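Local coordinates for protein toll (Drosophila melanogaster, PDB 4LXR), which serves as the cell-surface receptor for cleaved, activated spaetzle C-106 and starts the Toll signalling pathway in dorsal-ventral patterning and innate immunity, at residues L15-P20 against E26-A31; I91-G96 against L119-G124; D381-L386 against V390-S395. All coordinates share one frame; numbering follows the deposited sequence.

Contact 1. Residues L15-P20 against E26-A31; sequences LCQCAP and EIICPA
Q17 and I28 form a hydrogen-bonded pair of an antiparallel beta hairpin, its strand axes 4.9 Å apart with N-to-C directions at 164°. I28 N reaches Q17 O at 3.0 Å while Q17 N returns to I28 O, and A19 and E26 repeat the exchange two residues on; C18 and I27 make the non-hydrogen-bonded pair between them. Beyond the strands, A31 N donates to L15 O at 2.7 Å, after the cis peptide preceding P30.

A disulfide bolts the hairpin just there: C16 SG meets C29 SG at 2.0 Å, each sulfur beside its own backbone N. On the same face as A19 and E26, the Q17 and I28 side chains run side by side, with I28 CG1 3.5 Å from Q17 CG and I28 CD1 against the Q17 amide. On the other face C18 SG rests on I27 CG1 at 3.8 Å.

C18 is also disulfide-bonded to C7, and M10 of helix 4-12 covers C16, C18 and I27, so this cysteine-rich N-terminal cap is knitted to its helix. E26 OE2 accepts a hydrogen bond from L16 N of the spaetzle chain, and strand 24-29 continues the sheet into strand 38-43.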
ATOM      1  N   LEU A  15      21.307  29.251  37.319  1.00 89.30           N
ATOM      2  CA  LEU A  15      20.873  30.244  36.358  1.00 86.20           C
ATOM      3  C   LEU A  15      20.322  29.471  35.160  1.00 79.30           C
ATOM      4  O   LEU A  15      19.556  30.002  34.360  1.00 85.22           O
ATOM      5  CB  LEU A  15      22.032  31.149  35.930  1.00 87.67           C
ATOM      6  CG  LEU A  15      22.577  32.136  36.971  1.00 89.29           C
ATOM      7  CD1 LEU A  15      23.930  31.681  37.508  1.00 87.01           C
ATOM      8  CD2 LEU A  15      22.665  33.545  36.394  1.00 85.33           C
ATOM      9  N   CYS A  16      20.713  28.204  35.055  1.00 67.54           N
ATOM     10  CA  CYS A  16      20.228  27.324  33.997  1.00 59.52           C
ATOM     11  C   CYS A  16      19.506  26.124  34.597  1.00 63.07           C
ATOM     12  O   CYS A  16      19.757  25.743  35.739  1.00 55.69           O
ATOM     13  CB  CYS A  16      21.389  26.829  33.132  1.00 51.91           C
ATOM     14  SG  CYS A  16      22.340  28.136  32.323  1.00 55.52           S
ATOM     15  N   GLN A  17      18.608  25.529  33.825  1.00 57.43           N
ATOM     16  CA  GLN A  17      17.983  24.295  34.253  1.00 55.18           C
ATOM     17  C   GLN A  17      18.440  23.163  33.346  1.00 53.28           C
ATOM     18  O   GLN A  17      18.826  23.386  32.197  1.00 56.27           O
ATOM     19  CB  GLN A  17      16.462  24.427  34.245  1.00 62.35           C
ATOM     20  CG  GLN A  17      15.823  24.140  32.906  1.00 66.10           C
ATOM     21  CD  GLN A  17      14.340  24.437  32.895  1.00 75.32           C
ATOM     22  OE1 GLN A  17      13.576  23.804  32.164  1.00 81.05           O
ATOM     23  NE2 GLN A  17      13.926  25.412  33.699  1.00 74.31           N
ATOM     24  N   CYS A  18      18.433  21.951  33.874  1.00 55.43           N
ATOM     25  CA  CYS A  18      18.829  20.782  33.112  1.00 54.24           C
ATOM     26  C   CYS A  18      17.832  19.660  33.369  1.00 57.29           C
ATOM     27  O   CYS A  18      17.385  19.466  34.495  1.00 60.67           O
ATOM     28  CB  CYS A  18      20.227  20.339  33.535  1.00 54.33           C
ATOM     29  SG  CYS A  18      20.867  18.882  32.670  1.00 52.64           S
ATOM     30  N   ALA A  19      17.473  18.927  32.324  1.00 56.41           N
ATOM     31  CA  ALA A  19      16.604  17.772  32.489  1.00 70.05           C
ATOM     32  C   ALA A  19      17.123  16.640  31.622  1.00 66.44           C
ATOM     33  O   ALA A  19      17.388  16.845  30.432  1.00 55.39           O
ATOM     34  CB  ALA A  19      15.155  18.119  32.123  1.00 60.67           C
ATOM     35  N   PRO A  20      17.301  15.449  32.216  1.00 65.99           N
ATOM     36  CA  PRO A  20      17.669  14.287  31.406  1.00 65.15           C
ATOM     37  C   PRO A  20      16.524  13.935  30.480  1.00 61.04           C
ATOM     38  O   PRO A  20      15.371  14.143  30.831  1.00 76.73           O
ATOM     39  CB  PRO A  20      17.871  13.180  32.445  1.00 67.33           C
ATOM     40  CG  PRO A  20      17.061  13.610  33.623  1.00 73.04           C
ATOM     41  CD  PRO A  20      17.187  15.111  33.644  1.00 74.05           C
ATOM     42  N   GLU A  26      19.121  18.002  28.220  1.00 59.57           N
ATOM     43  CA  GLU A  26      18.835  19.301  27.642  1.00 45.59           C
ATOM     44  C   GLU A  26      19.062  20.386  28.679  1.00 52.50           C
ATOM     45  O   GLU A  26      18.470  20.364  29.754  1.00 57.90           O
ATOM     46  CB  GLU A  26      17.413  19.399  27.093  1.00 46.67           C
ATOM     47  CG  GLU A  26      17.197  20.670  26.277  1.00 62.92           C
ATOM     48  CD  GLU A  26      15.737  21.059  26.123  1.00 68.05           C
ATOM     49  OE1 GLU A  26      15.085  21.388  27.141  1.00 77.85           O
ATOM     50  OE2 GLU A  26      15.243  21.050  24.978  1.00 61.50           O
ATOM     51  N   ILE A  27      19.931  21.330  28.351  1.00 45.12           N
ATOM     52  CA  ILE A  27      20.187  22.455  29.225  1.00 45.42           C
ATOM     53  C   ILE A  27      19.621  23.731  28.620  1.00 49.31           C
ATOM     54  O   ILE A  27      19.867  24.018  27.447  1.00 41.98           O
ATOM     55  CB  ILE A  27      21.682  22.616  29.448  1.00 42.03           C
ATOM     56  CG1 ILE A  27      22.239  21.327  30.063  1.00 49.86           C
ATOM     57  CG2 ILE A  27      21.951  23.821  30.330  1.00 42.51           C
ATOM     58  CD1 ILE A  27      23.725  21.318  30.256  1.00 56.57           C
ATOM     59  N   ILE A  28      18.842  24.487  29.394  1.00 43.88           N
ATOM     60  CA  ILE A  28      18.389  25.791  28.906  1.00 56.37           C
ATOM     61  C   ILE A  28      18.873  26.930  29.793  1.00 54.16           C
ATOM     62  O   ILE A  28      18.978  26.789  31.013  1.00 50.24           O
ATOM     63  CB  ILE A  28      16.851  25.876  28.686  1.00 62.25           C
ATOM     64  CG1 ILE A  28      16.113  26.118  29.994  1.00 70.35           C
ATOM     65  CG2 ILE A  28      16.324  24.628  28.000  1.00 61.30           C
ATOM     66  CD1 ILE A  28      14.610  26.027  29.851  1.00 77.21           C
ATOM     67  N   CYS A  29      19.197  28.049  29.156  1.00 50.03           N
ATOM     68  CA  CYS A  29      19.705  29.222  29.850  1.00 51.84           C
ATOM     69  C   CYS A  29      19.074  30.473  29.238  1.00 57.61           C
ATOM     70  O   CYS A  29      19.092  30.643  28.018  1.00 57.76           O
ATOM     71  CB  CYS A  29      21.229  29.293  29.731  1.00 45.47           C
ATOM     72  SG  CYS A  29      22.139  27.825  30.314  1.00 51.96           S
ATOM     73  N   PRO A  30      18.483  31.340  30.075  1.00 54.35           N
ATOM     74  CA  PRO A  30      18.252  31.188  31.519  1.00 54.25           C
ATOM     75  C   PRO A  30      17.213  30.111  31.832  1.00 57.32           C
ATOM     76  O   PRO A  30      16.497  29.661  30.936  1.00 48.09           O
ATOM     77  CB  PRO A  30      17.706  32.561  31.934  1.00 52.56           C
ATOM     78  CG  PRO A  30      18.138  33.495  30.853  1.00 55.98           C
ATOM     79  CD  PRO A  30      18.095  32.678  29.600  1.00 53.33           C
ATOM     80  N   ALA A  31      17.135  29.719  33.100  1.00 58.77           N
ATOM     81  CA  ALA A  31      16.270  28.627  33.534  1.00 60.97           C
ATOM     82  C   ALA A  31      14.803  28.801  33.154  1.00 66.87           C
ATOM     83  O   ALA A  31      14.172  27.870  32.659  1.00 72.19           O
ATOM     84  CB  ALA A  31      16.401  28.416  35.044  1.00 57.69           C
TER

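Contact 2. Residues I91-G96 against L119-G124; sequences ILDYLG and LDRLHG
D93 and R121 join a helix to a loop by a salt bridge: R121 NH2 donates to D93 OD2 at 2.7 Å, with an N-H...O angle of 142°. The carboxylate oxygen is met on its syn side, but the fit is not flat. The nitrogen stands 31° out of the carboxylate plane, the two charged groups are turned 32° against each other, and a single direct bond joins the pair, not the two-pronged grip of coplanar groups.

A water supplies the second link. It donates to D93 OD1 at 2.8 Å and accepts from R121 NE at 2.9 Å, lying in the guanidinium plane at its edge. Both carboxylate oxygens and two of the three guanidinium nitrogens are thereby engaged. The arginine gets there by a bend at chi3, which turns its end toward the helix. R121 NH2 is also hydrogen-bonded to S90 OG, three residues before D93 on the same helix.

Behind the polar pair, the packing is slight: L92 CD1 and L122 CD1 approach to 4.5 Å, on the buried side, while A89 of helix 88-94 lies against both R121 and L122. R121 occupies the third position of a type II beta turn from L119 to L122, closed by L122 N donating to L119 O at 3.0 Å. Helix 88-94 ends in a Schellman motif, with G96 at positive phi.

Few apolar atoms meet here, and the chemistry is mainly that of ion pair and water. Since D93 and R121 are exposed, solvent would probably screen their attraction; the bonds to S90 OG and to the bridging water are likely to help fix the rotation of the guanidinium.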
ATOM      1  N   ILE A  91      35.039  29.498  23.496  1.00 32.02           N
ATOM      2  CA  ILE A  91      33.706  29.066  23.926  1.00 38.01           C
ATOM      3  C   ILE A  91      33.750  27.598  24.364  1.00 40.06           C
ATOM      4  O   ILE A  91      33.249  27.241  25.438  1.00 35.95           O
ATOM      5  CB  ILE A  91      32.646  29.261  22.820  1.00 31.94           C
ATOM      6  CG1 ILE A  91      32.379  30.751  22.616  1.00 30.35           C
ATOM      7  CG2 ILE A  91      31.353  28.539  23.183  1.00 33.92           C
ATOM      8  CD1 ILE A  91      31.944  31.096  21.213  1.00 27.39           C
ATOM      9  N   LEU A  92      34.391  26.760  23.552  1.00 32.83           N
ATOM     10  CA  LEU A  92      34.510  25.336  23.866  1.00 31.30           C
ATOM     11  C   LEU A  92      35.319  25.078  25.154  1.00 35.30           C
ATOM     12  O   LEU A  92      34.942  24.205  25.960  1.00 38.99           O
ATOM     13  CB  LEU A  92      35.067  24.548  22.668  1.00 31.21           C
ATOM     14  CG  LEU A  92      34.360  24.743  21.316  1.00 30.07           C
ATOM     15  CD1 LEU A  92      34.818  23.734  20.270  1.00 25.34           C
ATOM     16  CD2 LEU A  92      32.849  24.717  21.446  1.00 35.29           C
ATOM     17  N   ASP A  93      36.408  25.827  25.359  1.00 26.12           N
ATOM     18  CA  ASP A  93      37.168  25.729  26.611  1.00 30.73           C
ATOM     19  C   ASP A  93      36.263  26.024  27.803  1.00 35.35           C
ATOM     20  O   ASP A  93      36.298  25.315  28.797  1.00 37.72           O
ATOM     21  CB  ASP A  93      38.354  26.704  26.670  1.00 34.92           C
ATOM     22  CG  ASP A  93      39.381  26.467  25.572  1.00 41.16           C
ATOM     23  OD1 ASP A  93      39.433  25.351  25.025  1.00 42.36           O
ATOM     24  OD2 ASP A  93      40.133  27.410  25.252  1.00 43.57           O
ATOM     25  N   TYR A  94      35.461  27.081  27.684  1.00 40.42           N
ATOM     26  CA  TYR A  94      34.586  27.534  28.760  1.00 38.26           C
ATOM     27  C   TYR A  94      33.650  26.415  29.187  1.00 37.24           C
ATOM     28  O   TYR A  94      33.367  26.240  30.369  1.00 37.41           O
ATOM     29  CB  TYR A  94      33.752  28.727  28.295  1.00 32.88           C
ATOM     30  CG  TYR A  94      33.042  29.460  29.410  1.00 35.70           C
ATOM     31  CD1 TYR A  94      33.735  30.348  30.230  1.00 34.80           C
ATOM     32  CD2 TYR A  94      31.677  29.262  29.647  1.00 34.60           C
ATOM     33  CE1 TYR A  94      33.092  31.023  31.248  1.00 39.77           C
ATOM     34  CE2 TYR A  94      31.026  29.931  30.659  1.00 33.76           C
ATOM     35  CZ  TYR A  94      31.742  30.811  31.461  1.00 39.59           C
ATOM     36  OH  TYR A  94      31.106  31.484  32.469  1.00 46.60           O
ATOM     37  N   LEU A  95      33.176  25.657  28.209  1.00 32.89           N
ATOM     38  CA  LEU A  95      32.262  24.559  28.456  1.00 32.52           C
ATOM     39  C   LEU A  95      33.018  23.292  28.845  1.00 34.81           C
ATOM     40  O   LEU A  95      32.412  22.263  29.144  1.00 36.54           O
ATOM     41  CB  LEU A  95      31.409  24.323  27.216  1.00 39.51           C
ATOM     42  CG  LEU A  95      30.477  25.493  26.912  1.00 40.74           C
ATOM     43  CD1 LEU A  95      29.730  25.273  25.580  1.00 33.87           C
ATOM     44  CD2 LEU A  95      29.516  25.668  28.089  1.00 32.35           C
ATOM     45  N   GLY A  96      34.345  23.373  28.852  1.00 35.72           N
ATOM     46  CA  GLY A  96      35.175  22.228  29.195  1.00 33.66           C
ATOM     47  C   GLY A  96      35.134  21.121  28.150  1.00 35.49           C
ATOM     48  O   GLY A  96      35.289  19.937  28.482  1.00 36.85           O
ATOM     49  N   LEU A 119      39.387  29.918  14.198  1.00 20.71           N
ATOM     50  CA  LEU A 119      39.773  28.512  14.277  1.00 20.89           C
ATOM     51  C   LEU A 119      41.080  28.274  15.029  1.00 24.97           C
ATOM     52  O   LEU A 119      41.575  27.149  15.041  1.00 27.53           O
ATOM     53  CB  LEU A 119      39.828  27.872  12.879  1.00 18.68           C
ATOM     54  CG  LEU A 119      38.501  27.703  12.127  1.00 26.05           C
ATOM     55  CD1 LEU A 119      38.772  27.187  10.728  1.00 16.88           C
ATOM     56  CD2 LEU A 119      37.540  26.735  12.871  1.00 17.70           C
ATOM     57  N   ASP A 120      41.640  29.320  15.648  1.00 24.83           N
ATOM     58  CA  ASP A 120      42.808  29.151  16.519  1.00 24.11           C
ATOM     59  C   ASP A 120      42.560  28.018  17.535  1.00 25.17           C
ATOM     60  O   ASP A 120      41.447  27.885  18.058  1.00 21.37           O
ATOM     61  CB  ASP A 120      43.127  30.445  17.278  1.00 22.12           C
ATOM     62  CG  ASP A 120      43.756  31.534  16.387  1.00 30.06           C
ATOM     63  OD1 ASP A 120      44.081  31.277  15.204  1.00 25.30           O
ATOM     64  OD2 ASP A 120      43.940  32.664  16.891  1.00 32.45           O
ATOM     65  N   ARG A 121      43.589  27.205  17.791  1.00 26.96           N
ATOM     66  CA  ARG A 121      43.509  26.052  18.703  1.00 29.34           C
ATOM     67  C   ARG A 121      42.605  24.886  18.229  1.00 32.09           C
ATOM     68  O   ARG A 121      42.482  23.870  18.913  1.00 30.53           O
ATOM     69  CB  ARG A 121      43.160  26.495  20.136  1.00 25.98           C
ATOM     70  CG  ARG A 121      43.960  27.723  20.603  1.00 27.24           C
ATOM     71  CD  ARG A 121      43.983  27.851  22.137  1.00 33.41           C
ATOM     72  NE  ARG A 121      42.646  28.023  22.717  1.00 30.01           N
ATOM     73  CZ  ARG A 121      42.016  29.195  22.809  1.00 30.52           C
ATOM     74  NH1 ARG A 121      42.584  30.310  22.357  1.00 32.80           N
ATOM     75  NH2 ARG A 121      40.817  29.262  23.354  1.00 26.74           N
ATOM     76  N   LEU A 122      42.002  25.015  17.051  1.00 20.69           N
ATOM     77  CA  LEU A 122      41.224  23.915  16.484  1.00 24.92           C
ATOM     78  C   LEU A 122      41.885  23.250  15.276  1.00 22.69           C
ATOM     79  O   LEU A 122      41.194  22.647  14.438  1.00 27.05           O
ATOM     80  CB  LEU A 122      39.796  24.371  16.138  1.00 19.52           C
ATOM     81  CG  LEU A 122      39.020  24.728  17.413  1.00 30.39           C
ATOM     82  CD1 LEU A 122      37.617  25.244  17.115  1.00 26.71           C
ATOM     83  CD2 LEU A 122      38.971  23.528  18.324  1.00 34.76           C
ATOM     84  N   HIS A 123      43.211  23.361  15.189  1.00 24.26           N
ATOM     85  CA  HIS A 123      43.986  22.775  14.083  1.00 25.43           C
ATOM     86  C   HIS A 123      43.995  21.241  14.118  1.00 23.26           C
ATOM     87  O   HIS A 123      44.379  20.601  13.142  1.00 22.19           O
ATOM     88  CB  HIS A 123      45.435  23.310  14.068  1.00 24.74           C
ATOM     89  CG  HIS A 123      45.529  24.791  13.873  1.00 24.61           C
ATOM     90  ND1 HIS A 123      44.427  25.581  13.611  1.00 31.47           N
ATOM     91  CD2 HIS A 123      46.588  25.634  13.934  1.00 25.05           C
ATOM     92  CE1 HIS A 123      44.808  26.844  13.507  1.00 19.88           C
ATOM     93  NE2 HIS A 123      46.115  26.901  13.702  1.00 22.99           N
ATOM     94  N   GLY A 124      43.565  20.659  15.235  1.00 27.87           N
ATOM     95  CA  GLY A 124      43.416  19.213  15.347  1.00 25.75           C
ATOM     96  C   GLY A 124      42.168  18.582  14.727  1.00 31.60           C
ATOM     97  O   GLY A 124      42.068  17.344  14.674  1.00 30.20           O
TER
HETATM   98  O   HOH W   1      41.658  25.350  23.290  1.00 43.59           O

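Contact 3. Residues D381-L386 against V390-S395; sequences DIFSNL and VTLVMS
F383 carries its ring across the interior toward L392 and M394. From CB the side chain runs with CG beside the backbone N and anti to the carbonyl carbon (chi1 -57°), a turn that aims the ring at strand 391-393. CD2 is the first ring atom to feel that strand, lying 4.1 Å from L392 CD2. One bond farther, CE2 comes to 3.5 Å from the same methyl, the closest approach of the contact. CZ, at the end of the ring, meets both leucine methyls, with L392 CD1 4.0 Å away, so both branches of the leucine reach this corner from the same side of the ring. The methyl CD2 approaches obliquely, and the two side chains come from opposite directions.

CZ has another neighbour in M394 SD, at 4.1 Å. The sulfur sits at the ring edge, 5.3 Å from the centroid and 82° off the ring normal, which makes this an edge-on Met-aromatic contact. The arrangement belongs to the leucine-rich repeat solenoid: segment 381-386 is in LRR 10 and L392 and M394 are in LRR 11, so one repeat's phenylalanine is packed under the strand of the next. L368 of the adjacent strand 367-369 touches both F383 and L392, and I378 touches both F383 and M394.

Cut back to an alanine, this position would probably leave a gap beside the L392 methyls and deprive M394 SD of its aromatic neighbour. The other face of the ring is covered by I382 CG2, 3.7 Å above its centre. The backbone holding the ring is a type I turn from D381 to S384, in which D381 O accepts from both S384 N and S384 OG, the latter at 3.1 Å.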
ATOM      1  N   ASP A 381       9.727 -16.743 -26.522  1.00 37.51           N
ATOM      2  CA  ASP A 381      11.192 -16.652 -26.453  1.00 35.76           C
ATOM      3  C   ASP A 381      11.750 -15.582 -25.524  1.00 37.60           C
ATOM      4  O   ASP A 381      12.887 -15.699 -25.064  1.00 38.04           O
ATOM      5  CB  ASP A 381      11.786 -16.418 -27.847  1.00 47.10           C
ATOM      6  CG  ASP A 381      11.811 -17.674 -28.695  1.00 53.15           C
ATOM      7  OD1 ASP A 381      11.593 -18.775 -28.151  1.00 50.04           O
ATOM      8  OD2 ASP A 381      12.067 -17.554 -29.911  1.00 64.81           O
ATOM      9  N   ILE A 382      10.969 -14.539 -25.265  1.00 32.03           N
ATOM     10  CA  ILE A 382      11.486 -13.361 -24.584  1.00 32.71           C
ATOM     11  C   ILE A 382      12.159 -13.668 -23.243  1.00 36.79           C
ATOM     12  O   ILE A 382      13.213 -13.104 -22.947  1.00 37.58           O
ATOM     13  CB  ILE A 382      10.405 -12.239 -24.442  1.00 27.60           C
ATOM     14  CG1 ILE A 382      11.006 -10.986 -23.797  1.00 25.99           C
ATOM     15  CG2 ILE A 382       9.208 -12.719 -23.649  1.00 27.11           C
ATOM     16  CD1 ILE A 382      12.002 -10.262 -24.682  1.00 33.15           C
ATOM     17  N   PHE A 383      11.581 -14.578 -22.455  1.00 29.34           N
ATOM     18  CA  PHE A 383      12.114 -14.871 -21.112  1.00 27.50           C
ATOM     19  C   PHE A 383      12.732 -16.266 -21.020  1.00 32.43           C
ATOM     20  O   PHE A 383      12.984 -16.756 -19.922  1.00 29.75           O
ATOM     21  CB  PHE A 383      11.008 -14.782 -20.044  1.00 27.02           C
ATOM     22  CG  PHE A 383      10.291 -13.460 -19.996  1.00 32.60           C
ATOM     23  CD1 PHE A 383      10.978 -12.262 -20.154  1.00 24.68           C
ATOM     24  CD2 PHE A 383       8.921 -13.418 -19.782  1.00 28.72           C
ATOM     25  CE1 PHE A 383      10.307 -11.054 -20.096  1.00 26.75           C
ATOM     26  CE2 PHE A 383       8.245 -12.213 -19.728  1.00 27.95           C
ATOM     27  CZ  PHE A 383       8.934 -11.028 -19.883  1.00 26.04           C
ATOM     28  N   SER A 384      12.975 -16.902 -22.164  1.00 35.31           N
ATOM     29  CA  SER A 384      13.321 -18.322 -22.184  1.00 35.36           C
ATOM     30  C   SER A 384      14.690 -18.627 -21.597  1.00 42.35           C
ATOM     31  O   SER A 384      15.004 -19.786 -21.333  1.00 52.65           O
ATOM     32  CB  SER A 384      13.231 -18.887 -23.601  1.00 35.13           C
ATOM     33  OG  SER A 384      14.281 -18.369 -24.400  1.00 45.44           O
ATOM     34  N   ASN A 385      15.505 -17.593 -21.408  1.00 42.17           N
ATOM     35  CA  ASN A 385      16.828 -17.763 -20.812  1.00 44.42           C
ATOM     36  C   ASN A 385      16.890 -17.164 -19.425  1.00 44.38           C
ATOM     37  O   ASN A 385      17.975 -17.007 -18.851  1.00 45.98           O
ATOM     38  CB  ASN A 385      17.908 -17.125 -21.685  1.00 48.71           C
ATOM     39  CG  ASN A 385      18.406 -18.057 -22.771  1.00 61.04           C
ATOM     40  OD1 ASN A 385      18.088 -17.883 -23.947  1.00 59.94           O
ATOM     41  ND2 ASN A 385      19.199 -19.050 -22.381  1.00 69.16           N
ATOM     42  N   LEU A 386      15.731 -16.811 -18.881  1.00 31.20           N
ATOM     43  CA  LEU A 386      15.725 -16.096 -17.617  1.00 34.27           C
ATOM     44  C   LEU A 386      15.444 -17.018 -16.429  1.00 39.51           C
ATOM     45  O   LEU A 386      14.592 -16.721 -15.589  1.00 39.68           O
ATOM     46  CB  LEU A 386      14.748 -14.923 -17.668  1.00 33.18           C
ATOM     47  CG  LEU A 386      15.148 -13.770 -18.594  1.00 32.86           C
ATOM     48  CD1 LEU A 386      14.223 -12.569 -18.400  1.00 23.85           C
ATOM     49  CD2 LEU A 386      16.618 -13.364 -18.371  1.00 29.73           C
ATOM     50  N   VAL A 390      13.444 -13.536 -10.496  1.00 35.50           N
ATOM     51  CA  VAL A 390      12.690 -13.767  -9.269  1.00 34.18           C
ATOM     52  C   VAL A 390      11.381 -12.959  -9.273  1.00 35.75           C
ATOM     53  O   VAL A 390      10.306 -13.495  -8.972  1.00 25.80           O
ATOM     54  CB  VAL A 390      13.540 -13.454  -8.018  1.00 34.21           C
ATOM     55  CG1 VAL A 390      12.723 -13.639  -6.749  1.00 34.00           C
ATOM     56  CG2 VAL A 390      14.782 -14.348  -7.993  1.00 31.02           C
ATOM     57  N   THR A 391      11.459 -11.677  -9.623  1.00 24.66           N
ATOM     58  CA  THR A 391      10.230 -10.912  -9.793  1.00 34.81           C
ATOM     59  C   THR A 391      10.146 -10.212 -11.146  1.00 37.63           C
ATOM     60  O   THR A 391      11.119  -9.621 -11.619  1.00 30.87           O
ATOM     61  CB  THR A 391       9.907  -9.949  -8.608  1.00 28.92           C
ATOM     62  OG1 THR A 391      10.101  -8.600  -8.997  1.00 36.85           O
ATOM     63  CG2 THR A 391      10.722 -10.260  -7.400  1.00 20.76           C
ATOM     64  N   LEU A 392       8.971 -10.341 -11.764  1.00 34.33           N
ATOM     65  CA  LEU A 392       8.650  -9.756 -13.056  1.00 30.37           C
ATOM     66  C   LEU A 392       7.465  -8.809 -12.871  1.00 34.06           C
ATOM     67  O   LEU A 392       6.383  -9.222 -12.415  1.00 31.12           O
ATOM     68  CB  LEU A 392       8.295 -10.856 -14.074  1.00 24.77           C
ATOM     69  CG  LEU A 392       7.882 -10.404 -15.476  1.00 24.71           C
ATOM     70  CD1 LEU A 392       9.005  -9.549 -16.127  1.00 21.01           C
ATOM     71  CD2 LEU A 392       7.507 -11.602 -16.387  1.00 22.57           C
ATOM     72  N   VAL A 393       7.669  -7.537 -13.204  1.00 23.38           N
ATOM     73  CA  VAL A 393       6.611  -6.535 -13.050  1.00 23.33           C
ATOM     74  C   VAL A 393       6.243  -5.982 -14.419  1.00 29.72           C
ATOM     75  O   VAL A 393       7.086  -5.392 -15.101  1.00 26.95           O
ATOM     76  CB  VAL A 393       7.022  -5.382 -12.096  1.00 29.86           C
ATOM     77  CG1 VAL A 393       5.854  -4.422 -11.856  1.00 20.66           C
ATOM     78  CG2 VAL A 393       7.514  -5.933 -10.778  1.00 25.23           C
ATOM     79  N   MET A 394       4.994  -6.213 -14.834  1.00 26.29           N
ATOM     80  CA  MET A 394       4.520  -5.765 -16.135  1.00 27.27           C
ATOM     81  C   MET A 394       3.173  -5.087 -16.000  1.00 26.90           C
ATOM     82  O   MET A 394       2.340  -5.119 -16.926  1.00 20.90           O
ATOM     83  CB  MET A 394       4.440  -6.924 -17.129  1.00 23.15           C
ATOM     84  CG  MET A 394       5.776  -7.634 -17.328  1.00 23.47           C
ATOM     85  SD  MET A 394       5.733  -8.784 -18.699  1.00 27.30           S
ATOM     86  CE  MET A 394       5.432  -7.717 -20.094  1.00 22.13           C
ATOM     87  N   SER A 395       2.975  -4.471 -14.838  1.00 23.32           N
ATOM     88  CA  SER A 395       1.751  -3.733 -14.535  1.00 24.41           C
ATOM     89  C   SER A 395       1.515  -2.592 -15.498  1.00 23.41           C
ATOM     90  O   SER A 395       2.466  -1.955 -15.957  1.00 28.10           O
ATOM     91  CB  SER A 395       1.843  -3.157 -13.124  1.00 27.47           C
ATOM     92  OG  SER A 395       2.336  -4.143 -12.248  1.00 28.04           O
TER

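Overall arrangement
The three contacts follow one another along the chain in series, each closing before the next opens. Contacts 1 and 2 lie together toward the N-terminal end of the ectodomain, their centres 22 Å apart and nearest atoms about 8 Å apart, without touching. Contact 3 is far down the solenoid, about 62 Å from contact 1 and 61 Å from contact 2, centre to centre. Strands 17-21, 24-29 and 391-393 nevertheless lie along the same succession of neighbouring strands, antiparallel in the cap and parallel in the repeats. A disulfide-bonded hairpin touching spaetzle, a solvated helix-loop bridge and a buried repeat-to-repeat core thus illustrate different means of building one elongated receptor.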